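Local structure of glycoside hydrolase family protein (Novosphingobium sp. PP1Y, 6Q2F) at residues D1105-A1110 against Y1121-P1126; V209-F214 against V440-Y445; D733-Y738 against A787-I792; H60-N65 against T679-P684; S273-V278 against V368-L373. The protein probably hydrolyses terminal alpha-L-rhamnose units from glycosides, as an alpha-L-rhamnosidase, and carries a bound sodium ion. All coordinates share one frame; numbering follows the deposited sequence.

Contact 1: D1105-A1110 against Y1121-P1126; sequences DQQEGA and YRADAP
Asp1105 OD1 is gripped twice, by a salt bridge to Arg1101 NH2 and a weak hydrogen bond from Ile1113 N, while its twin OD2 takes Thr1114 N; a carboxylate suits a place where an arginine and two backbone N-H groups converge. From this fixed point the chain runs into Gln1106, whose CG, anti to the carbonyl carbon and followed by a bend at CB-CG, presses on Tyr1121 O at 3.0 Å. Alongside, Ala1123 points its methyl toward the facing loop, CB lying 3.6 Å from Gln1106 O. This small side chain lets the two loops of the galactose-binding-like domain approach to 5.0 Å between Gln1106 CA and Ala1123 CA. Gln1107 starts a type II beta turn closed by Ala1110 N on Gln1107 O (3.0 Å), and Gly1109 supplies its positive phi of 86°. In the facing loop Arg1122 NH2 forms a salt bridge with Asp1124 OD2 at 2.7 Å. The Tyr1121 ring leans on helix 1099-1105, and its OH is hydrogen-bonded to Pro652 O.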
# COMPACT_ATOMS: atom_id res chain seq x y z
N ASP A 1105 33.25 5.87 15.31
CA ASP A 1105 33.24 5.06 16.52
C ASP A 1105 33.68 3.63 16.28
O ASP A 1105 33.96 2.91 17.24
CB ASP A 1105 31.85 5.07 17.16
CG ASP A 1105 31.64 6.26 18.07
OD1 ASP A 1105 32.51 7.16 18.09
OD2 ASP A 1105 30.60 6.31 18.75
N GLN A 1106 33.75 3.20 15.02
CA GLN A 1106 34.28 1.89 14.68
C GLN A 1106 35.79 1.87 14.52
O GLN A 1106 36.36 0.79 14.35
CB GLN A 1106 33.64 1.39 13.38
CG GLN A 1106 32.17 1.12 13.52
CD GLN A 1106 31.89 0.02 14.51
OE1 GLN A 1106 31.19 0.23 15.50
NE2 GLN A 1106 32.45 -1.17 14.26
N GLN A 1107 36.44 3.03 14.56
CA GLN A 1107 37.87 3.08 14.34
C GLN A 1107 38.61 2.53 15.55
O GLN A 1107 38.19 2.71 16.69
CB GLN A 1107 38.32 4.52 14.05
CG GLN A 1107 37.62 5.19 12.88
CD GLN A 1107 37.67 4.37 11.61
OE1 GLN A 1107 36.64 4.09 10.99
NE2 GLN A 1107 38.87 3.99 11.20
N GLU A 1108 39.72 1.83 15.29
CA GLU A 1108 40.56 1.32 16.36
C GLU A 1108 40.99 2.45 17.28
O GLU A 1108 41.47 3.49 16.82
CB GLU A 1108 41.78 0.60 15.79
CG GLU A 1108 41.53 -0.84 15.38
CD GLU A 1108 42.56 -1.79 15.97
OE1 GLU A 1108 42.29 -2.39 17.03
OE2 GLU A 1108 43.67 -1.90 15.38
N GLY A 1109 40.79 2.25 18.59
CA GLY A 1109 41.15 3.24 19.58
C GLY A 1109 40.09 4.29 19.84
O GLY A 1109 40.34 5.21 20.64
N ALA A 1110 38.93 4.17 19.22
CA ALA A 1110 37.93 5.23 19.28
C ALA A 1110 37.34 5.39 20.67
O ALA A 1110 36.94 4.41 21.31
CB ALA A 1110 36.81 4.95 18.28
N TYR A 1121 27.72 0.72 10.84
CA TYR A 1121 28.71 0.83 9.78
C TYR A 1121 29.99 0.11 10.17
O TYR A 1121 30.34 0.03 11.34
CB TYR A 1121 29.02 2.30 9.45
CG TYR A 1121 27.82 3.01 8.88
CD1 TYR A 1121 27.56 2.97 7.52
CD2 TYR A 1121 26.94 3.69 9.71
CE1 TYR A 1121 26.45 3.61 7.00
CE2 TYR A 1121 25.83 4.32 9.20
CZ TYR A 1121 25.59 4.28 7.84
OH TYR A 1121 24.48 4.91 7.32
N ARG A 1122 30.66 -0.41 9.15
CA ARG A 1122 32.01 -0.91 9.30
C ARG A 1122 33.00 0.25 9.30
O ARG A 1122 32.71 1.32 8.76
CB ARG A 1122 32.36 -1.88 8.17
CG ARG A 1122 31.31 -2.94 7.91
CD ARG A 1122 31.23 -3.28 6.42
NE ARG A 1122 32.56 -3.40 5.84
CZ ARG A 1122 33.33 -4.48 5.96
NH1 ARG A 1122 32.90 -5.54 6.64
NH2 ARG A 1122 34.54 -4.51 5.39
N ALA A 1123 34.16 0.04 9.91
CA ALA A 1123 35.19 1.06 9.88
C ALA A 1123 35.62 1.39 8.45
O ALA A 1123 36.16 2.47 8.22
CB ALA A 1123 36.40 0.61 10.71
N ASP A 1124 35.37 0.47 7.51
CA ASP A 1124 35.61 0.73 6.09
C ASP A 1124 34.81 1.91 5.58
O ASP A 1124 35.26 2.62 4.67
CB ASP A 1124 35.20 -0.47 5.23
CG ASP A 1124 35.85 -1.74 5.65
OD1 ASP A 1124 35.92 -2.02 6.87
OD2 ASP A 1124 36.27 -2.48 4.73
N ALA A 1125 33.59 2.10 6.11
CA ALA A 1125 32.52 2.77 5.40
C ALA A 1125 32.97 4.14 4.91
O ALA A 1125 33.68 4.85 5.64
CB ALA A 1125 31.28 2.91 6.29
N PRO A 1126 32.64 4.51 3.68
CA PRO A 1126 33.02 5.83 3.18
C PRO A 1126 32.24 6.92 3.90
O PRO A 1126 31.04 6.78 4.15
CB PRO A 1126 32.65 5.75 1.69
CG PRO A 1126 31.52 4.77 1.66
CD PRO A 1126 31.84 3.74 2.71

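Contact 2: V209-F214 against V440-Y445; sequences VGVLAF and VLRLGY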
# COMPACT_ATOMS: atom_id res chain seq x y z
N VAL A 209 -21.22 -25.71 9.20
CA VAL A 209 -21.66 -24.93 8.05
C VAL A 209 -22.90 -25.54 7.41
O VAL A 209 -23.87 -24.84 7.11
CB VAL A 209 -20.53 -24.78 7.01
CG1 VAL A 209 -21.09 -24.24 5.72
CG2 VAL A 209 -19.40 -23.89 7.57
N GLY A 210 -22.88 -26.85 7.18
CA GLY A 210 -24.03 -27.53 6.64
C GLY A 210 -23.64 -28.88 6.08
O GLY A 210 -22.47 -29.27 6.07
N VAL A 211 -24.66 -29.59 5.61
CA VAL A 211 -24.49 -30.90 5.00
C VAL A 211 -25.18 -30.87 3.65
O VAL A 211 -26.36 -30.51 3.56
CB VAL A 211 -25.07 -32.01 5.88
CG1 VAL A 211 -24.72 -33.38 5.33
CG2 VAL A 211 -24.53 -31.87 7.28
N LEU A 212 -24.45 -31.23 2.61
CA LEU A 212 -24.99 -31.28 1.26
C LEU A 212 -24.80 -32.68 0.72
O LEU A 212 -23.81 -33.35 1.02
CB LEU A 212 -24.30 -30.27 0.34
CG LEU A 212 -24.33 -28.82 0.81
CD1 LEU A 212 -23.42 -28.00 -0.08
CD2 LEU A 212 -25.77 -28.28 0.81
N ALA A 213 -25.77 -33.13 -0.06
CA ALA A 213 -25.67 -34.39 -0.77
C ALA A 213 -26.01 -34.13 -2.22
O ALA A 213 -26.83 -33.27 -2.55
CB ALA A 213 -26.59 -35.46 -0.18
N PHE A 214 -25.37 -34.89 -3.10
CA PHE A 214 -25.59 -34.73 -4.53
C PHE A 214 -25.16 -36.01 -5.22
O PHE A 214 -24.24 -36.69 -4.75
CB PHE A 214 -24.82 -33.53 -5.08
CG PHE A 214 -23.37 -33.48 -4.67
CD1 PHE A 214 -22.40 -34.09 -5.44
CD2 PHE A 214 -22.99 -32.81 -3.52
CE1 PHE A 214 -21.06 -34.05 -5.07
CE2 PHE A 214 -21.65 -32.76 -3.14
CZ PHE A 214 -20.69 -33.39 -3.92
N VAL A 440 -21.91 -37.25 0.08
CA VAL A 440 -22.36 -36.42 1.15
C VAL A 440 -21.20 -35.59 1.63
O VAL A 440 -20.19 -36.10 2.02
CB VAL A 440 -22.93 -37.23 2.29
CG1 VAL A 440 -23.52 -36.34 3.34
CG2 VAL A 440 -23.97 -38.18 1.76
N LEU A 441 -21.41 -34.30 1.61
CA LEU A 441 -20.42 -33.35 2.00
C LEU A 441 -20.78 -32.67 3.29
O LEU A 441 -21.81 -32.07 3.40
CB LEU A 441 -20.34 -32.32 0.89
CG LEU A 441 -19.22 -31.34 0.80
CD1 LEU A 441 -17.94 -31.99 1.21
CD2 LEU A 441 -19.11 -30.88 -0.62
N ARG A 442 -19.90 -32.79 4.27
CA ARG A 442 -20.13 -32.15 5.52
C ARG A 442 -19.18 -30.97 5.56
O ARG A 442 -17.99 -31.13 5.63
CB ARG A 442 -19.92 -33.07 6.70
CG ARG A 442 -20.18 -32.38 8.01
CD ARG A 442 -20.15 -33.34 9.17
NE ARG A 442 -20.26 -32.66 10.44
CZ ARG A 442 -20.12 -33.25 11.60
NH1 ARG A 442 -19.87 -34.53 11.66
NH2 ARG A 442 -20.22 -32.56 12.71
N LEU A 443 -19.76 -29.79 5.52
CA LEU A 443 -19.00 -28.56 5.56
C LEU A 443 -18.94 -28.05 6.99
O LEU A 443 -19.94 -28.08 7.71
CB LEU A 443 -19.63 -27.51 4.65
CG LEU A 443 -19.80 -27.95 3.20
CD1 LEU A 443 -20.50 -26.85 2.42
CD2 LEU A 443 -18.45 -28.28 2.60
N GLY A 444 -17.77 -27.57 7.39
CA GLY A 444 -17.64 -26.89 8.66
C GLY A 444 -16.66 -25.75 8.50
O GLY A 444 -16.24 -25.44 7.38
N TYR A 445 -16.30 -25.11 9.60
CA TYR A 445 -15.22 -24.15 9.57
C TYR A 445 -14.30 -24.37 10.76
O TYR A 445 -14.66 -25.01 11.76
CB TYR A 445 -15.72 -22.69 9.54
CG TYR A 445 -16.36 -22.20 10.82
CD1 TYR A 445 -15.58 -21.76 11.89
CD2 TYR A 445 -17.75 -22.15 10.95
CE1 TYR A 445 -16.17 -21.30 13.07
CE2 TYR A 445 -18.34 -21.69 12.11
CZ TYR A 445 -17.55 -21.27 13.17
OH TYR A 445 -18.15 -20.81 14.33
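A classic beta bulge distorts this antiparallel pair, the two central strands of a four-stranded sheet: Val209 and Gly210 together face the single residue Leu443. Leu443 O therefore accepts two bonds, from Val209 N at 3.1 Å and from Gly210 N at 3.2 Å, both donors standing above the carbonyl plane. Glycine suits the bulge because its phi of 162° would drive a CB into the preceding carbonyl oxygen. Beyond it the ladder is regular, Leu441 N meeting Leu212 O at 2.6 Å, nearly along the C=O axis. The side chains then sort by face. On one, Val211 CG1 touches Val440 CG1 at 3.8 Å, each branch anti to its own backbone N; on the same face Arg442 extends fully. On the other, Leu212 CD1 crosses Leu443 CD1 obliquely at 4.0 Å, and Leu441 CD2 sits at the edge of the Phe214 ring. Strand 151-160 pairs with the other edge of 440-445, its Trp155 packing on Leu441 and Leu443. The side chains meeting across the pair are thus nearly all apolar, while Arg442 NH2 finds its salt bridge in Glu208 OE2.

Contact 3: D733-Y738 against A787-I792; sequences DVAYFY and ARYKTI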
# COMPACT_ATOMS: atom_id res chain seq x y z
N ASP A 733 -9.51 14.79 -15.35
CA ASP A 733 -10.43 14.69 -16.48
C ASP A 733 -10.86 13.27 -16.77
O ASP A 733 -11.92 13.09 -17.38
CB ASP A 733 -9.79 15.29 -17.74
CG ASP A 733 -9.58 16.78 -17.63
OD1 ASP A 733 -10.48 17.48 -17.12
OD2 ASP A 733 -8.51 17.26 -18.03
N VAL A 734 -10.09 12.27 -16.34
CA VAL A 734 -10.35 10.88 -16.70
C VAL A 734 -10.69 10.11 -15.43
O VAL A 734 -9.97 10.21 -14.42
CB VAL A 734 -9.15 10.25 -17.43
CG1 VAL A 734 -9.39 8.77 -17.69
CG2 VAL A 734 -8.88 10.99 -18.76
N ALA A 735 -11.80 9.39 -15.45
CA ALA A 735 -12.11 8.41 -14.41
C ALA A 735 -11.69 7.05 -14.97
O ALA A 735 -12.32 6.54 -15.90
CB ALA A 735 -13.59 8.43 -14.04
N TYR A 736 -10.63 6.49 -14.42
CA TYR A 736 -10.06 5.25 -14.97
C TYR A 736 -10.72 4.08 -14.24
O TYR A 736 -10.36 3.76 -13.10
CB TYR A 736 -8.55 5.26 -14.80
CG TYR A 736 -7.81 4.10 -15.43
CD1 TYR A 736 -8.03 2.79 -15.00
CD2 TYR A 736 -6.85 4.32 -16.42
CE1 TYR A 736 -7.35 1.72 -15.57
CE2 TYR A 736 -6.16 3.25 -16.99
CZ TYR A 736 -6.41 1.95 -16.56
OH TYR A 736 -5.75 0.88 -17.12
N PHE A 737 -11.67 3.43 -14.90
CA PHE A 737 -12.32 2.26 -14.33
C PHE A 737 -11.44 1.05 -14.58
O PHE A 737 -11.14 0.73 -15.74
CB PHE A 737 -13.70 2.05 -14.96
CG PHE A 737 -14.45 0.86 -14.40
CD1 PHE A 737 -14.95 0.89 -13.11
CD2 PHE A 737 -14.70 -0.25 -15.18
CE1 PHE A 737 -15.66 -0.18 -12.61
CE2 PHE A 737 -15.41 -1.32 -14.69
CZ PHE A 737 -15.89 -1.29 -13.40
N TYR A 738 -11.03 0.38 -13.50
CA TYR A 738 -10.04 -0.68 -13.58
C TYR A 738 -10.65 -2.07 -13.43
O TYR A 738 -9.91 -3.05 -13.29
CB TYR A 738 -8.93 -0.48 -12.55
CG TYR A 738 -9.38 -0.41 -11.10
CD1 TYR A 738 -9.79 0.80 -10.54
CD2 TYR A 738 -9.34 -1.53 -10.28
CE1 TYR A 738 -10.15 0.88 -9.21
CE2 TYR A 738 -9.71 -1.46 -8.95
CZ TYR A 738 -10.12 -0.26 -8.42
OH TYR A 738 -10.49 -0.17 -7.09
N ALA A 787 -15.62 16.14 -7.64
CA ALA A 787 -14.87 15.48 -8.69
C ALA A 787 -15.72 15.49 -9.96
O ALA A 787 -16.94 15.29 -9.91
CB ALA A 787 -14.52 14.06 -8.28
N ARG A 788 -15.07 15.75 -11.09
CA ARG A 788 -15.78 16.01 -12.34
C ARG A 788 -14.91 15.52 -13.48
O ARG A 788 -13.78 15.98 -13.64
CB ARG A 788 -16.08 17.51 -12.50
CG ARG A 788 -16.48 17.92 -13.92
CD ARG A 788 -16.70 19.43 -14.02
NE ARG A 788 -17.77 19.87 -13.13
CZ ARG A 788 -19.06 19.85 -13.46
NH1 ARG A 788 -19.44 19.42 -14.66
NH2 ARG A 788 -19.97 20.27 -12.59
N TYR A 789 -15.45 14.61 -14.29
CA TYR A 789 -14.67 13.97 -15.34
C TYR A 789 -15.33 14.16 -16.70
O TYR A 789 -16.57 14.13 -16.82
CB TYR A 789 -14.52 12.48 -15.05
CG TYR A 789 -14.07 12.20 -13.63
CD1 TYR A 789 -12.73 12.24 -13.30
CD2 TYR A 789 -15.00 11.92 -12.63
CE1 TYR A 789 -12.30 11.98 -12.00
CE2 TYR A 789 -14.58 11.64 -11.32
CZ TYR A 789 -13.23 11.68 -11.02
OH TYR A 789 -12.79 11.44 -9.75
N LYS A 790 -14.48 14.28 -17.72
CA LYS A 790 -14.92 14.30 -19.11
C LYS A 790 -15.29 12.92 -19.61
O LYS A 790 -16.11 12.81 -20.53
CB LYS A 790 -13.83 14.88 -20.03
CG LYS A 790 -13.23 16.18 -19.55
CD LYS A 790 -14.26 17.27 -19.40
CE LYS A 790 -14.99 17.56 -20.70
NZ LYS A 790 -15.94 18.70 -20.50
N THR A 791 -14.71 11.86 -19.05
CA THR A 791 -14.94 10.53 -19.60
C THR A 791 -14.57 9.47 -18.57
O THR A 791 -13.80 9.71 -17.64
CB THR A 791 -14.13 10.31 -20.87
OG1 THR A 791 -14.49 9.05 -21.44
CG2 THR A 791 -12.65 10.28 -20.54
N ILE A 792 -15.14 8.29 -18.77
CA ILE A 792 -14.73 7.06 -18.11
C ILE A 792 -13.83 6.33 -19.08
O ILE A 792 -14.15 6.24 -20.27
CB ILE A 792 -15.94 6.19 -17.73
CG1 ILE A 792 -16.71 6.80 -16.56
CG2 ILE A 792 -15.49 4.77 -17.39
CD1 ILE A 792 -18.07 6.15 -16.31
O HOH W 1 -13.19 17.07 -16.19
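Two neighbouring parallel strands of a mixed beta sheet flanked by helices meet here, Val734 paired with Thr791 and Ala735 with Ile792. Tyr789, just before the break in the second strand, reaches across to the first. Its CB lies 3.5 Å from Asp733 O. With CG anti to the carbonyl carbon (chi1 -49°), the ring swings over Ala735, CG coming 3.8 Å from Ala735 CB. CD1 passes Val734 O at 3.6 Å, and CD2 also touches the alanine methyl. The methyl stands over one face in a CH-pi contact, Ala735 CB being 3.9 Å from the ring centroid and 14° off the normal; alanine is small enough to let the ring lie so close to the strand. At the tip, Tyr789 OH is hydrogen-bonded to Asp763 OD2, which fixes the ring on the neighbouring strand 762-765.

The backbone completes the join. Asp733 O receives Lys790 N at 2.8 Å, on a lone pair, and a weak second bond from Thr791 N, while Ala735 N points almost straight (177°) at Thr791 O. Helix 868-874 packs on Val734 and Thr791, whereas Ile765 meets Ala735 and Ile792. The Lys790 chain runs beside Asp733, but the two charges part: Lys790 NZ goes to Asp780 and Glu779, and Asp733 OD2 to Arg922. A water donates to Asp733 OD1 at 2.9 Å and to Arg788 O at 2.8 Å.

Contact 4: H60-N65 against T679-P684; sequences HWMNGN and TSVHVP
At the C-terminal mouth of the eight-stranded parallel (beta/alpha)8 barrel, the end of strand 56-62 meets the loop that follows strand 674-677. In barrels of this kind the active site lies at this end; consistent with that, the side chain of His60 is about 9 Å from the bound sodium ion. One nearly straight hydrogen bond (176°) joins the backbones, His682 N giving to His60 O at 2.9 Å. His682 CB then touches Trp61 CD1 at 3.4 Å, and its CD2 lies over a face of the indole, the ring planes inclined at 49°. Both nitrogens of His682 are used, ND1 with Asp74 OD2 and NE2 with Thr67 N, a demand that imidazole meets with one group. An alanine here would lose both bonds and the ring's cover of Trp61, and would probably loosen the loop from helix 68-81. Beside it, Met62, present as selenomethionine, crosses Val681 at about a right angle, Met62 CG lying 3.7 Å from Val681 CG1. A water bridges the segments, accepting from Met62 N (2.8 Å) and donating to Asn65 O and His682 O. Asn63 and Gly64 tolerate the positive phi of the type I' turn that closes with Asn65 N on Met62 O. Through its backbone Trp61 is hydrogen-bonded to Phe89 and Ala91 of strand 85-91, while Ile71 of helix 68-81 packs on both Trp61 and His682.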
# COMPACT_ATOMS: atom_id res chain seq x y z
N HIS A 60 6.83 5.11 17.50
CA HIS A 60 6.88 3.76 18.05
C HIS A 60 7.49 3.77 19.45
O HIS A 60 8.54 4.36 19.67
CB HIS A 60 7.69 2.84 17.15
CG HIS A 60 7.03 2.53 15.84
ND1 HIS A 60 7.13 3.36 14.74
CD2 HIS A 60 6.28 1.47 15.45
CE1 HIS A 60 6.46 2.83 13.73
NE2 HIS A 60 5.93 1.69 14.13
N TRP A 61 6.82 3.11 20.38
CA TRP A 61 7.38 2.81 21.70
C TRP A 61 8.07 1.46 21.61
O TRP A 61 7.40 0.43 21.47
CB TRP A 61 6.28 2.80 22.76
CG TRP A 61 5.74 4.14 23.13
CD1 TRP A 61 6.06 5.33 22.57
CD2 TRP A 61 4.79 4.42 24.17
NE1 TRP A 61 5.36 6.35 23.19
CE2 TRP A 61 4.58 5.80 24.18
CE3 TRP A 61 4.09 3.61 25.08
CZ2 TRP A 61 3.71 6.42 25.09
CZ3 TRP A 61 3.25 4.22 25.98
CH2 TRP A 61 3.06 5.62 25.97
N MSE A 62 9.40 1.45 21.68
CA MSE A 62 10.17 0.26 21.38
C MSE A 62 10.33 -0.67 22.60
O MSE A 62 11.17 -0.42 23.45
CB MSE A 62 11.56 0.64 20.84
CG MSE A 62 11.58 1.37 19.49
SE MSE A 62 10.41 0.59 18.15
CE MSE A 62 11.30 -1.15 18.16
N ASN A 63 9.52 -1.73 22.68
CA ASN A 63 9.75 -2.83 23.63
C ASN A 63 9.81 -2.32 25.07
O ASN A 63 10.71 -2.68 25.84
CB ASN A 63 11.04 -3.58 23.25
CG ASN A 63 11.17 -4.93 23.93
OD1 ASN A 63 12.24 -5.55 23.86
ND2 ASN A 63 10.10 -5.41 24.57
N GLY A 64 8.85 -1.49 25.45
CA GLY A 64 8.80 -1.00 26.82
C GLY A 64 9.80 0.10 27.16
O GLY A 64 9.80 0.58 28.30
N ASN A 65 10.64 0.53 26.21
CA ASN A 65 11.59 1.62 26.45
C ASN A 65 10.84 2.95 26.41
O ASN A 65 10.79 3.64 25.39
CB ASN A 65 12.71 1.58 25.42
CG ASN A 65 13.74 0.52 25.73
OD1 ASN A 65 14.39 0.57 26.76
ND2 ASN A 65 13.90 -0.45 24.84
N THR A 679 9.91 6.97 10.64
CA THR A 679 9.22 7.14 11.89
C THR A 679 10.01 8.03 12.84
O THR A 679 11.10 8.42 12.59
CB THR A 679 9.12 5.88 12.77
OG1 THR A 679 10.04 4.89 12.37
CG2 THR A 679 7.83 5.42 12.88
N SER A 680 9.38 8.30 13.95
CA SER A 680 9.91 9.05 15.00
C SER A 680 9.80 8.16 16.23
O SER A 680 8.88 8.26 16.98
CB SER A 680 9.13 10.32 15.18
OG SER A 680 9.77 11.20 16.01
N VAL A 681 10.75 7.26 16.39
CA VAL A 681 10.78 6.39 17.55
C VAL A 681 10.86 7.23 18.83
O VAL A 681 11.54 8.26 18.88
CB VAL A 681 11.98 5.43 17.41
CG1 VAL A 681 12.42 4.91 18.76
CG2 VAL A 681 11.61 4.26 16.51
N HIS A 682 10.14 6.80 19.85
CA HIS A 682 10.14 7.49 21.14
C HIS A 682 11.51 7.40 21.80
O HIS A 682 12.10 6.32 21.88
CB HIS A 682 9.09 6.88 22.06
CG HIS A 682 9.29 7.19 23.51
ND1 HIS A 682 9.39 8.48 23.99
CD2 HIS A 682 9.39 6.37 24.59
CE1 HIS A 682 9.55 8.44 25.30
NE2 HIS A 682 9.54 7.18 25.69
N VAL A 683 12.00 8.55 22.28
CA VAL A 683 13.31 8.65 22.93
C VAL A 683 13.11 8.68 24.44
O VAL A 683 12.69 9.70 24.99
CB VAL A 683 14.07 9.90 22.45
CG1 VAL A 683 15.39 10.06 23.21
CG2 VAL A 683 14.29 9.82 20.96
N PRO A 684 13.34 7.57 25.14
CA PRO A 684 13.04 7.54 26.58
C PRO A 684 14.11 8.15 27.46
O PRO A 684 13.78 8.59 28.57
CB PRO A 684 12.91 6.04 26.87
CG PRO A 684 13.93 5.45 25.95
CD PRO A 684 13.70 6.23 24.64
O HOH W 2 10.87 3.68 22.63

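Contact 5: S273-V278 against V368-L373; sequences SATVFV and VGQFEL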
# COMPACT_ATOMS: atom_id res chain seq x y z
N SER A 273 -7.26 -35.13 -13.22
CA SER A 273 -6.86 -34.10 -12.29
C SER A 273 -5.85 -34.61 -11.29
O SER A 273 -5.78 -35.80 -11.00
CB SER A 273 -8.08 -33.54 -11.56
OG SER A 273 -9.01 -32.97 -12.47
N ALA A 274 -5.06 -33.68 -10.75
CA ALA A 274 -4.08 -34.02 -9.76
C ALA A 274 -4.00 -33.01 -8.64
O ALA A 274 -4.10 -31.84 -8.87
CB ALA A 274 -2.74 -34.11 -10.42
N THR A 275 -3.76 -33.47 -7.43
CA THR A 275 -3.57 -32.59 -6.29
C THR A 275 -2.19 -32.85 -5.69
O THR A 275 -1.80 -34.01 -5.50
CB THR A 275 -4.66 -32.81 -5.23
OG1 THR A 275 -5.95 -32.60 -5.82
CG2 THR A 275 -4.48 -31.83 -4.08
N VAL A 276 -1.46 -31.78 -5.41
CA VAL A 276 -0.11 -31.86 -4.85
C VAL A 276 -0.02 -30.95 -3.64
O VAL A 276 -0.58 -29.85 -3.63
CB VAL A 276 0.95 -31.49 -5.91
CG1 VAL A 276 2.32 -31.43 -5.28
CG2 VAL A 276 0.94 -32.50 -7.03
N PHE A 277 0.70 -31.40 -2.60
CA PHE A 277 1.12 -30.50 -1.55
C PHE A 277 2.54 -30.83 -1.11
O PHE A 277 2.85 -31.99 -0.80
CB PHE A 277 0.19 -30.52 -0.34
CG PHE A 277 0.58 -29.54 0.73
CD1 PHE A 277 0.58 -28.18 0.47
CD2 PHE A 277 0.97 -29.98 1.99
CE1 PHE A 277 0.95 -27.27 1.46
CE2 PHE A 277 1.34 -29.08 2.98
CZ PHE A 277 1.33 -27.72 2.71
N VAL A 278 3.38 -29.81 -1.08
CA VAL A 278 4.75 -29.85 -0.57
C VAL A 278 4.78 -28.98 0.68
O VAL A 278 4.65 -27.76 0.58
CB VAL A 278 5.75 -29.36 -1.62
CG1 VAL A 278 7.17 -29.35 -1.04
CG2 VAL A 278 5.66 -30.21 -2.88
N VAL A 368 7.19 -34.57 -0.04
CA VAL A 368 6.00 -34.32 -0.81
C VAL A 368 4.93 -34.93 0.05
O VAL A 368 4.87 -36.11 0.20
CB VAL A 368 6.03 -34.97 -2.16
CG1 VAL A 368 4.67 -34.95 -2.79
CG2 VAL A 368 7.01 -34.24 -3.04
N GLY A 369 4.09 -34.11 0.65
CA GLY A 369 3.07 -34.59 1.56
C GLY A 369 1.89 -35.26 0.88
O GLY A 369 1.36 -36.25 1.38
N GLN A 370 1.45 -34.72 -0.25
CA GLN A 370 0.33 -35.27 -0.99
C GLN A 370 0.63 -35.22 -2.48
O GLN A 370 1.15 -34.22 -2.98
CB GLN A 370 -0.97 -34.49 -0.71
CG GLN A 370 -2.20 -35.05 -1.42
CD GLN A 370 -3.42 -34.17 -1.24
OE1 GLN A 370 -3.30 -32.99 -0.94
NE2 GLN A 370 -4.60 -34.75 -1.41
N PHE A 371 0.29 -36.31 -3.17
CA PHE A 371 0.37 -36.34 -4.63
C PHE A 371 -0.70 -37.34 -5.08
O PHE A 371 -0.47 -38.56 -5.04
CB PHE A 371 1.76 -36.74 -5.11
CG PHE A 371 1.91 -36.71 -6.61
CD1 PHE A 371 1.03 -35.99 -7.41
CD2 PHE A 371 2.93 -37.41 -7.22
CE1 PHE A 371 1.18 -35.97 -8.78
CE2 PHE A 371 3.08 -37.39 -8.60
CZ PHE A 371 2.20 -36.67 -9.38
N GLU A 372 -1.84 -36.82 -5.51
CA GLU A 372 -3.04 -37.63 -5.74
C GLU A 372 -3.52 -37.41 -7.17
O GLU A 372 -3.73 -36.27 -7.59
CB GLU A 372 -4.13 -37.25 -4.74
CG GLU A 372 -5.36 -38.15 -4.75
CD GLU A 372 -6.20 -37.97 -3.50
OE1 GLU A 372 -5.63 -37.54 -2.46
OE2 GLU A 372 -7.41 -38.27 -3.54
N LEU A 373 -3.70 -38.50 -7.90
CA LEU A 373 -4.27 -38.46 -9.24
C LEU A 373 -5.74 -38.84 -9.18
O LEU A 373 -6.13 -39.73 -8.42
CB LEU A 373 -3.51 -39.40 -10.19
CG LEU A 373 -1.99 -39.23 -10.23
CD1 LEU A 373 -1.36 -40.16 -11.25
CD2 LEU A 373 -1.61 -37.79 -10.53
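Antiparallel strands of a four-stranded sheet pair here, interrupted by a classic beta bulge in which Gly369 and Gln370 both face Phe277. Phe277 O takes Gln370 N on a lone pair at 3.1 Å and, weakly, Gly369 N. On one face Gln370 reaches along the sheet in an extended chain, its OE1 3.5 Å from Thr275 CG2. On the other, Val276 CG2 and the Phe371 ring lie side by side, pointing the same way, with Val276 CG2 to Phe371 CD1 at 3.5 Å.

A second layer fixes these groups. Gln370 NE2 donates to Glu372 OE1 at 3.2 Å, approaching from above the carboxylate plane; the amide can thus cover the threonine methyl with its oxygen while its nitrogen holds the acid. An alanine here would lose that bond and the contact with Thr275, and would probably leave the Glu372 carboxylate less well placed. Thr275 OG1 is turned to Thr317 OG1 on the next strand, which keeps CG2 facing the glutamine. Leu261, Leu263 and Leu330 of the facing six-stranded sheet pack against Phe371, so aromatic and aliphatic residues fill the inside of a beta sandwich. At the edge of the Phe371 ring, in its plane, lies Thr275 O, 3.9 Å from Phe371 CD1.

Contact 4 ties the first barrel strand to the loop after the last, 674-677, and so encloses contacts 2 and 5 in sequence; contact 5 is itself nested within contact 2. Those two lie in separate antiparallel sheets inserted between barrel strands 127-131 and 497-502, their centres about 23 Å apart. Contact 3 follows along the chain, in a separate mixed sheet about 43 Å from contact 4 (centres). Contact 1 comes last, in loops of the C-terminal galactose-binding-like region, about 27 Å from contact 4 (centres). That region's two sheets repeat the strand orders of the sandwich holding contact 5, which suggests related folds, although contacts 1 and 5 lie about 54 Å apart (centres).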